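Local atomic coordinates of putative alpha-L-fucosidase (Bacteroides thetaiotaomicron, PDB entry 3EYP), a protein that probably hydrolyses alpha-L-fucosides as a glycoside hydrolase of family 29, joining a TIM-barrel-type catalytic domain to a beta-sandwich domain of the F5/8 type C family. Residues K87-S92 and A147-E152; T355-K360 and A444-H449. One frame throughout, in Å; residues are numbered along the deposited sequence.

Interaction 1 (K87-S92 and A147-E152)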
ATOM      1  N   LYS A  87     -24.831   9.901 -15.235  1.00 39.51           N
ATOM      2  CA  LYS A  87     -26.208  10.422 -15.488  1.00 39.70           C
ATOM      3  C   LYS A  87     -26.534  11.560 -14.601  1.00 40.08           C
ATOM      4  O   LYS A  87     -27.631  12.130 -14.695  1.00 40.31           O
ATOM      5  CB  LYS A  87     -27.251   9.320 -15.328  1.00 39.87           C
ATOM      6  CG  LYS A  87     -27.045   8.187 -16.255  1.00 43.25           C
ATOM      7  CD  LYS A  87     -28.101   7.064 -16.059  1.00 47.05           C
ATOM      8  CE  LYS A  87     -28.060   6.418 -14.633  1.00 49.80           C
ATOM      9  NZ  LYS A  87     -26.766   5.650 -14.321  1.00 49.12           N
ATOM     10  N   TYR A  88     -25.616  11.908 -13.685  1.00 38.97           N
ATOM     11  CA  TYR A  88     -25.964  12.790 -12.582  1.00 39.18           C
ATOM     12  C   TYR A  88     -25.290  14.159 -12.550  1.00 38.42           C
ATOM     13  O   TYR A  88     -25.503  14.941 -11.638  1.00 39.25           O
ATOM     14  CB  TYR A  88     -25.764  12.067 -11.230  1.00 39.34           C
ATOM     15  CG  TYR A  88     -26.721  10.880 -11.125  1.00 40.97           C
ATOM     16  CD1 TYR A  88     -28.035  11.054 -10.783  1.00 41.68           C
ATOM     17  CD2 TYR A  88     -26.304   9.607 -11.470  1.00 41.60           C
ATOM     18  CE1 TYR A  88     -28.921   9.965 -10.762  1.00 42.30           C
ATOM     19  CE2 TYR A  88     -27.156   8.537 -11.469  1.00 43.07           C
ATOM     20  CZ  TYR A  88     -28.467   8.716 -11.106  1.00 43.49           C
ATOM     21  OH  TYR A  88     -29.305   7.615 -11.075  1.00 43.94           O
ATOM     22  N   THR A  89     -24.543  14.411 -13.585  1.00 37.90           N
ATOM     23  CA  THR A  89     -23.823  15.688 -13.850  1.00 38.02           C
ATOM     24  C   THR A  89     -23.510  15.847 -15.320  1.00 38.17           C
ATOM     25  O   THR A  89     -23.507  14.871 -16.099  1.00 37.61           O
ATOM     26  CB  THR A  89     -22.439  15.765 -13.063  1.00 38.19           C
ATOM     27  OG1 THR A  89     -21.854  17.078 -13.154  1.00 35.96           O
ATOM     28  CG2 THR A  89     -21.443  14.698 -13.549  1.00 37.61           C
ATOM     29  N   ASP A  90     -23.221  17.088 -15.678  1.00 38.02           N
ATOM     30  CA  ASP A  90     -22.647  17.421 -16.981  1.00 38.89           C
ATOM     31  C   ASP A  90     -21.145  17.734 -16.921  1.00 38.77           C
ATOM     32  O   ASP A  90     -20.504  17.910 -17.965  1.00 39.47           O
ATOM     33  CB  ASP A  90     -23.390  18.589 -17.617  1.00 38.73           C
ATOM     34  CG  ASP A  90     -24.701  18.160 -18.269  1.00 39.47           C
ATOM     35  OD1 ASP A  90     -24.640  17.349 -19.221  1.00 43.67           O
ATOM     36  OD2 ASP A  90     -25.763  18.603 -17.798  1.00 42.25           O
ATOM     37  N   TYR A  91     -20.629  17.869 -15.704  1.00 39.12           N
ATOM     38  CA  TYR A  91     -19.198  18.206 -15.490  1.00 38.57           C
ATOM     39  C   TYR A  91     -18.371  16.913 -15.619  1.00 38.30           C
ATOM     40  O   TYR A  91     -17.848  16.339 -14.665  1.00 36.50           O
ATOM     41  CB  TYR A  91     -18.996  18.946 -14.142  1.00 38.16           C
ATOM     42  CG  TYR A  91     -17.744  19.782 -14.144  1.00 37.48           C
ATOM     43  CD1 TYR A  91     -17.532  20.750 -15.120  1.00 37.58           C
ATOM     44  CD2 TYR A  91     -16.745  19.584 -13.189  1.00 37.58           C
ATOM     45  CE1 TYR A  91     -16.383  21.481 -15.125  1.00 36.39           C
ATOM     46  CE2 TYR A  91     -15.588  20.306 -13.196  1.00 37.66           C
ATOM     47  CZ  TYR A  91     -15.393  21.241 -14.164  1.00 38.93           C
ATOM     48  OH  TYR A  91     -14.217  21.963 -14.164  1.00 39.56           O
ATOM     49  N   SER A  92     -18.309  16.451 -16.857  1.00 38.50           N
ATOM     50  CA  SER A  92     -17.710  15.169 -17.221  1.00 38.68           C
ATOM     51  C   SER A  92     -17.242  15.075 -18.644  1.00 38.88           C
ATOM     52  O   SER A  92     -17.415  15.979 -19.462  1.00 35.70           O
ATOM     53  CB  SER A  92     -18.712  14.013 -16.995  1.00 38.64           C
ATOM     54  OG  SER A  92     -19.604  13.933 -18.064  1.00 37.79           O
ATOM     55  N   ALA A 147     -23.872   9.428  -3.723  1.00 41.38           N
ATOM     56  CA  ALA A 147     -24.428   8.064  -3.626  1.00 40.74           C
ATOM     57  C   ALA A 147     -24.852   7.551  -4.980  1.00 40.33           C
ATOM     58  O   ALA A 147     -24.640   6.378  -5.304  1.00 40.53           O
ATOM     59  CB  ALA A 147     -25.599   7.983  -2.604  1.00 40.92           C
ATOM     60  N   HIS A 148     -25.401   8.444  -5.790  1.00 40.10           N
ATOM     61  CA  HIS A 148     -25.832   8.061  -7.135  1.00 41.59           C
ATOM     62  C   HIS A 148     -24.637   7.622  -7.932  1.00 40.98           C
ATOM     63  O   HIS A 148     -24.672   6.656  -8.621  1.00 40.86           O
ATOM     64  CB  HIS A 148     -26.571   9.186  -7.868  1.00 41.48           C
ATOM     65  CG  HIS A 148     -27.983   9.381  -7.401  1.00 43.58           C
ATOM     66  ND1 HIS A 148     -28.898   8.344  -7.323  1.00 45.50           N
ATOM     67  CD2 HIS A 148     -28.655  10.499  -7.047  1.00 41.92           C
ATOM     68  CE1 HIS A 148     -30.059   8.819  -6.893  1.00 46.25           C
ATOM     69  NE2 HIS A 148     -29.941  10.127  -6.711  1.00 46.66           N
ATOM     70  N   GLN A 149     -23.599   8.425  -7.887  1.00 41.74           N
ATOM     71  CA  GLN A 149     -22.379   8.167  -8.659  1.00 41.33           C
ATOM     72  C   GLN A 149     -21.667   6.894  -8.215  1.00 42.50           C
ATOM     73  O   GLN A 149     -21.154   6.111  -9.017  1.00 41.83           O
ATOM     74  CB  GLN A 149     -21.452   9.373  -8.583  1.00 40.43           C
ATOM     75  CG  GLN A 149     -22.021  10.581  -9.305  1.00 38.62           C
ATOM     76  CD  GLN A 149     -20.960  11.578  -9.772  1.00 38.37           C
ATOM     77  OE1 GLN A 149     -20.040  11.955  -9.009  1.00 40.64           O
ATOM     78  NE2 GLN A 149     -21.125  12.068 -11.028  1.00 38.79           N
ATOM     79  N   LEU A 150     -21.665   6.723  -6.894  1.00 42.55           N
ATOM     80  CA  LEU A 150     -21.112   5.540  -6.255  1.00 42.96           C
ATOM     81  C   LEU A 150     -21.838   4.314  -6.787  1.00 42.54           C
ATOM     82  O   LEU A 150     -21.231   3.354  -7.236  1.00 43.88           O
ATOM     83  CB  LEU A 150     -21.133   5.705  -4.705  1.00 43.63           C
ATOM     84  CG  LEU A 150     -20.208   4.851  -3.865  1.00 43.88           C
ATOM     85  CD1 LEU A 150     -18.776   4.817  -4.379  1.00 39.32           C
ATOM     86  CD2 LEU A 150     -20.398   5.139  -2.308  1.00 47.88           C
ATOM     87  N   GLY A 151     -23.140   4.413  -6.878  1.00 42.51           N
ATOM     88  CA  GLY A 151     -23.946   3.353  -7.444  1.00 43.54           C
ATOM     89  C   GLY A 151     -23.638   2.981  -8.871  1.00 43.32           C
ATOM     90  O   GLY A 151     -23.639   1.797  -9.254  1.00 46.13           O
ATOM     91  N   GLU A 152     -23.372   3.992  -9.683  1.00 41.96           N
ATOM     92  CA  GLU A 152     -22.941   3.747 -11.028  1.00 41.07           C
ATOM     93  C   GLU A 152     -21.606   2.993 -11.014  1.00 40.12           C
ATOM     94  O   GLU A 152     -21.426   1.981 -11.688  1.00 40.15           O
ATOM     95  CB  GLU A 152     -22.814   5.072 -11.853  1.00 40.23           C
ATOM     96  CG  GLU A 152     -24.126   5.840 -12.021  1.00 40.53           C
ATOM     97  CD  GLU A 152     -23.952   7.054 -12.840  1.00 40.08           C
ATOM     98  OE1 GLU A 152     -22.974   7.758 -12.538  1.00 38.04           O
ATOM     99  OE2 GLU A 152     -24.792   7.375 -13.727  1.00 41.74           O
TER

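Interaction 2 (T355-K360 and A444-H449)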
ATOM      1  N   THR A 355       3.463 -22.337   5.752  1.00 53.90           N
ATOM      2  CA  THR A 355       4.181 -22.860   6.931  1.00 51.29           C
ATOM      3  C   THR A 355       4.854 -21.747   7.728  1.00 49.46           C
ATOM      4  O   THR A 355       5.133 -20.662   7.227  1.00 47.88           O
ATOM      5  CB  THR A 355       5.237 -23.853   6.537  1.00 51.01           C
ATOM      6  OG1 THR A 355       6.141 -23.220   5.639  1.00 47.69           O
ATOM      7  CG2 THR A 355       4.584 -25.046   5.828  1.00 51.99           C
ATOM      8  N   TYR A 356       5.085 -22.058   8.990  1.00 48.26           N
ATOM      9  CA  TYR A 356       5.811 -21.160   9.884  1.00 47.49           C
ATOM     10  C   TYR A 356       6.441 -21.836  11.066  1.00 47.03           C
ATOM     11  O   TYR A 356       5.986 -22.878  11.507  1.00 48.21           O
ATOM     12  CB  TYR A 356       4.850 -20.075  10.365  1.00 47.83           C
ATOM     13  CG  TYR A 356       3.558 -20.553  10.939  1.00 46.59           C
ATOM     14  CD1 TYR A 356       3.394 -20.635  12.310  1.00 46.47           C
ATOM     15  CD2 TYR A 356       2.486 -20.881  10.135  1.00 50.74           C
ATOM     16  CE1 TYR A 356       2.227 -21.011  12.864  1.00 45.09           C
ATOM     17  CE2 TYR A 356       1.281 -21.275  10.702  1.00 47.74           C
ATOM     18  CZ  TYR A 356       1.190 -21.350  12.077  1.00 49.68           C
ATOM     19  OH  TYR A 356       0.053 -21.737  12.705  1.00 48.05           O
ATOM     20  N   PHE A 357       7.515 -21.211  11.549  1.00 46.36           N
ATOM     21  CA  PHE A 357       8.040 -21.440  12.899  1.00 45.96           C
ATOM     22  C   PHE A 357       7.084 -20.927  13.979  1.00 46.55           C
ATOM     23  O   PHE A 357       6.509 -19.847  13.858  1.00 44.67           O
ATOM     24  CB  PHE A 357       9.399 -20.769  13.081  1.00 46.25           C
ATOM     25  CG  PHE A 357       9.860 -20.737  14.510  1.00 46.73           C
ATOM     26  CD1 PHE A 357      10.088 -21.928  15.206  1.00 45.26           C
ATOM     27  CD2 PHE A 357       9.990 -19.525  15.186  1.00 45.74           C
ATOM     28  CE1 PHE A 357      10.475 -21.890  16.515  1.00 47.24           C
ATOM     29  CE2 PHE A 357      10.352 -19.480  16.476  1.00 46.88           C
ATOM     30  CZ  PHE A 357      10.604 -20.659  17.163  1.00 48.26           C
ATOM     31  N   ALA A 358       6.940 -21.693  15.061  1.00 45.74           N
ATOM     32  CA  ALA A 358       6.218 -21.183  16.240  1.00 46.30           C
ATOM     33  C   ALA A 358       6.810 -21.716  17.510  1.00 46.66           C
ATOM     34  O   ALA A 358       7.414 -22.804  17.530  1.00 48.11           O
ATOM     35  CB  ALA A 358       4.713 -21.515  16.206  1.00 45.45           C
ATOM     36  N   GLY A 359       6.580 -20.927  18.533  1.00 45.33           N
ATOM     37  CA  GLY A 359       6.904 -21.210  19.911  1.00 44.62           C
ATOM     38  C   GLY A 359       5.761 -21.826  20.675  1.00 44.47           C
ATOM     39  O   GLY A 359       4.679 -22.088  20.164  1.00 44.16           O
ATOM     40  N   LYS A 360       6.098 -22.204  21.898  1.00 45.78           N
ATOM     41  CA  LYS A 360       5.155 -22.858  22.790  1.00 45.79           C
ATOM     42  C   LYS A 360       4.246 -21.819  23.447  1.00 46.23           C
ATOM     43  O   LYS A 360       4.665 -20.692  23.708  1.00 46.20           O
ATOM     44  CB  LYS A 360       5.925 -23.662  23.873  1.00 46.48           C
ATOM     45  CG  LYS A 360       6.752 -24.786  23.307  1.00 48.55           C
ATOM     46  CD  LYS A 360       7.552 -25.500  24.404  1.00 49.42           C
ATOM     47  CE  LYS A 360       8.494 -26.505  23.797  1.00 53.08           C
ATOM     48  NZ  LYS A 360       9.475 -26.963  24.791  1.00 52.24           N
ATOM     49  N   ALA A 444       2.587 -12.748  22.688  1.00 42.67           N
ATOM     50  CA  ALA A 444       2.370 -14.193  22.574  1.00 42.67           C
ATOM     51  C   ALA A 444       3.548 -14.922  21.934  1.00 42.55           C
ATOM     52  O   ALA A 444       4.480 -14.329  21.427  1.00 42.52           O
ATOM     53  CB  ALA A 444       1.062 -14.522  21.835  1.00 42.26           C
ATOM     54  N   CYS A 445       3.490 -16.237  21.994  1.00 42.70           N
ATOM     55  CA  CYS A 445       4.578 -17.051  21.448  1.00 43.69           C
ATOM     56  C   CYS A 445       4.722 -16.664  19.979  1.00 42.14           C
ATOM     57  O   CYS A 445       3.741 -16.371  19.347  1.00 43.82           O
ATOM     58  CB  CYS A 445       4.340 -18.542  21.581  1.00 42.70           C
ATOM     59  SG  CYS A 445       2.903 -19.152  20.790  1.00 47.73           S
ATOM     60  N   PRO A 446       5.930 -16.674  19.448  1.00 41.56           N
ATOM     61  CA  PRO A 446       6.165 -16.284  18.035  1.00 41.96           C
ATOM     62  C   PRO A 446       5.509 -17.182  17.011  1.00 42.10           C
ATOM     63  O   PRO A 446       5.336 -18.382  17.212  1.00 43.31           O
ATOM     64  CB  PRO A 446       7.673 -16.383  17.878  1.00 42.75           C
ATOM     65  CG  PRO A 446       8.178 -17.120  19.066  1.00 41.19           C
ATOM     66  CD  PRO A 446       7.169 -17.033  20.150  1.00 41.29           C
ATOM     67  N   ALA A 447       5.155 -16.560  15.904  1.00 41.49           N
ATOM     68  CA  ALA A 447       4.631 -17.252  14.716  1.00 41.77           C
ATOM     69  C   ALA A 447       5.160 -16.555  13.478  1.00 42.68           C
ATOM     70  O   ALA A 447       4.676 -15.473  13.136  1.00 41.37           O
ATOM     71  CB  ALA A 447       3.113 -17.227  14.726  1.00 40.67           C
ATOM     72  N   ILE A 448       6.219 -17.128  12.902  1.00 43.65           N
ATOM     73  CA  ILE A 448       7.004 -16.483  11.839  1.00 44.41           C
ATOM     74  C   ILE A 448       7.093 -17.321  10.552  1.00 44.94           C
ATOM     75  O   ILE A 448       7.598 -18.478  10.530  1.00 43.93           O
ATOM     76  CB  ILE A 448       8.412 -16.125  12.362  1.00 45.84           C
ATOM     77  CG1 ILE A 448       8.270 -15.162  13.566  1.00 48.75           C
ATOM     78  CG2 ILE A 448       9.291 -15.494  11.220  1.00 45.20           C
ATOM     79  CD1 ILE A 448       9.413 -15.193  14.558  1.00 50.18           C
ATOM     80  N   HIS A 449       6.641 -16.702   9.474  1.00 44.76           N
ATOM     81  CA  HIS A 449       6.546 -17.371   8.181  1.00 45.82           C
ATOM     82  C   HIS A 449       7.917 -17.488   7.551  1.00 46.18           C
ATOM     83  O   HIS A 449       8.295 -18.517   7.010  1.00 48.35           O
ATOM     84  CB  HIS A 449       5.640 -16.597   7.185  1.00 45.58           C
ATOM     85  CG  HIS A 449       4.205 -16.985   7.230  1.00 46.16           C
ATOM     86  ND1 HIS A 449       3.782 -18.279   6.983  1.00 49.72           N
ATOM     87  CD2 HIS A 449       3.079 -16.244   7.388  1.00 49.39           C
ATOM     88  CE1 HIS A 449       2.461 -18.330   7.071  1.00 50.89           C
ATOM     89  NE2 HIS A 449       2.009 -17.107   7.292  1.00 51.63           N
TER

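Interaction 1 (K87-S92 and A147-E152)
In the TIM-barrel-type domain, the loop that follows strand 70-76 reaches across to helix 139-155 and lays Tyr88 and Lys87 against His148 and Glu152, which are one turn apart on the helix. Tyr88, the residue with most surface covered, has its ring in an offset stack with the imidazole of His148, the planes only 3° apart and the centroids separated by 4.3 Å. The overlap is shifted so far that His148 CB sits over the middle of the phenol ring in a CH-pi contact, 3.5 Å from its centroid, while CG faces the CE1 rim. Lys87 CB lies against the opposite face. Glu152 extends past the same ring, with CD at the ring edge. Lys87 N donates to Glu152 OE2 at 2.9 Å, nearly straight at 171°, on the syn lone pair. The lysine chain, bent at chi3 and chi4, curls back and brings Lys87 NZ to 2.7 Å from Glu152 OE2, a salt bridge on the anti lone pair of that oxygen. OE1 is held by Trp84 and Ser86 of the same loop. Together the four bonds fix the carboxylate's rotation, and the Lys87 ammonium probably favours its ionised form. Ser86 OG is also hydrogen-bonded to Gln149 NE2.

Interaction 2 (T355-K360 and A444-H449)
Strand 357-358 pairs antiparallel with the start of strand 447-454, forming an edge of one sheet of the beta-sandwich, the F5/8 type C (discoidin-like) domain. At Thr355 the carbonyl takes a bond from a side chain: His449 ND1 reaches Thr355 O at 2.8 Å, the oxygen close to the imidazole plane but the donor well above the carbonyl plane. Tyr356, with chi1 of 51° placing CG in the crowded position between N and the carbonyl carbon, turns a ring edge toward the face of the same imidazole, planes 81° apart, and sets CD1 near Ala447 CB. An alanine at His449 would remove both the ND1 bond and this edge-to-face partner, and would probably loosen the chain at Thr355. Phe357 and Ile448 form a hydrogen-bonded pair, Phe357 N to Ile448 O and Ile448 N to Phe357 O both 2.9 Å, though the bond from Ile448 N is much the straighter. The phenyl ring, CG anti to N, lies alongside Pro446, with Phe357 CE2 4.1 Å from Pro446 CG. Ala358 faces Ala447 as a non-hydrogen-bonded pair, and a CA-H...O contact puts Ala358 CA 3.1 Å from Pro446 O. Pro446 O also accepts from Gly359 N at 3.1 Å, where a side chain on the glycine would collide with Pro446 CD. Backbone bonds thus set the register, and the imidazole extends the polar pairing past the last main-chain bridge.

Interactions 1 and 2 belong to different domains and follow one another along the chain, the first closing before the second opens. Their centres are 49 Å apart, the nearest atoms about 32 Å, and they lie on opposite sides of the chain's centre. Interaction 1 joins a loop after strand 70-76 to helix 139-155, on the periphery of the domain built round the parallel barrel sheet. The 355-360 and 444-449 segments instead pair strands within an antiparallel sheet of the C-terminal sandwich, 357-358 being an outermost strand. They share no helix, strand or sheet, so each contact is internal to its own domain, and neither joins the two domains to each other.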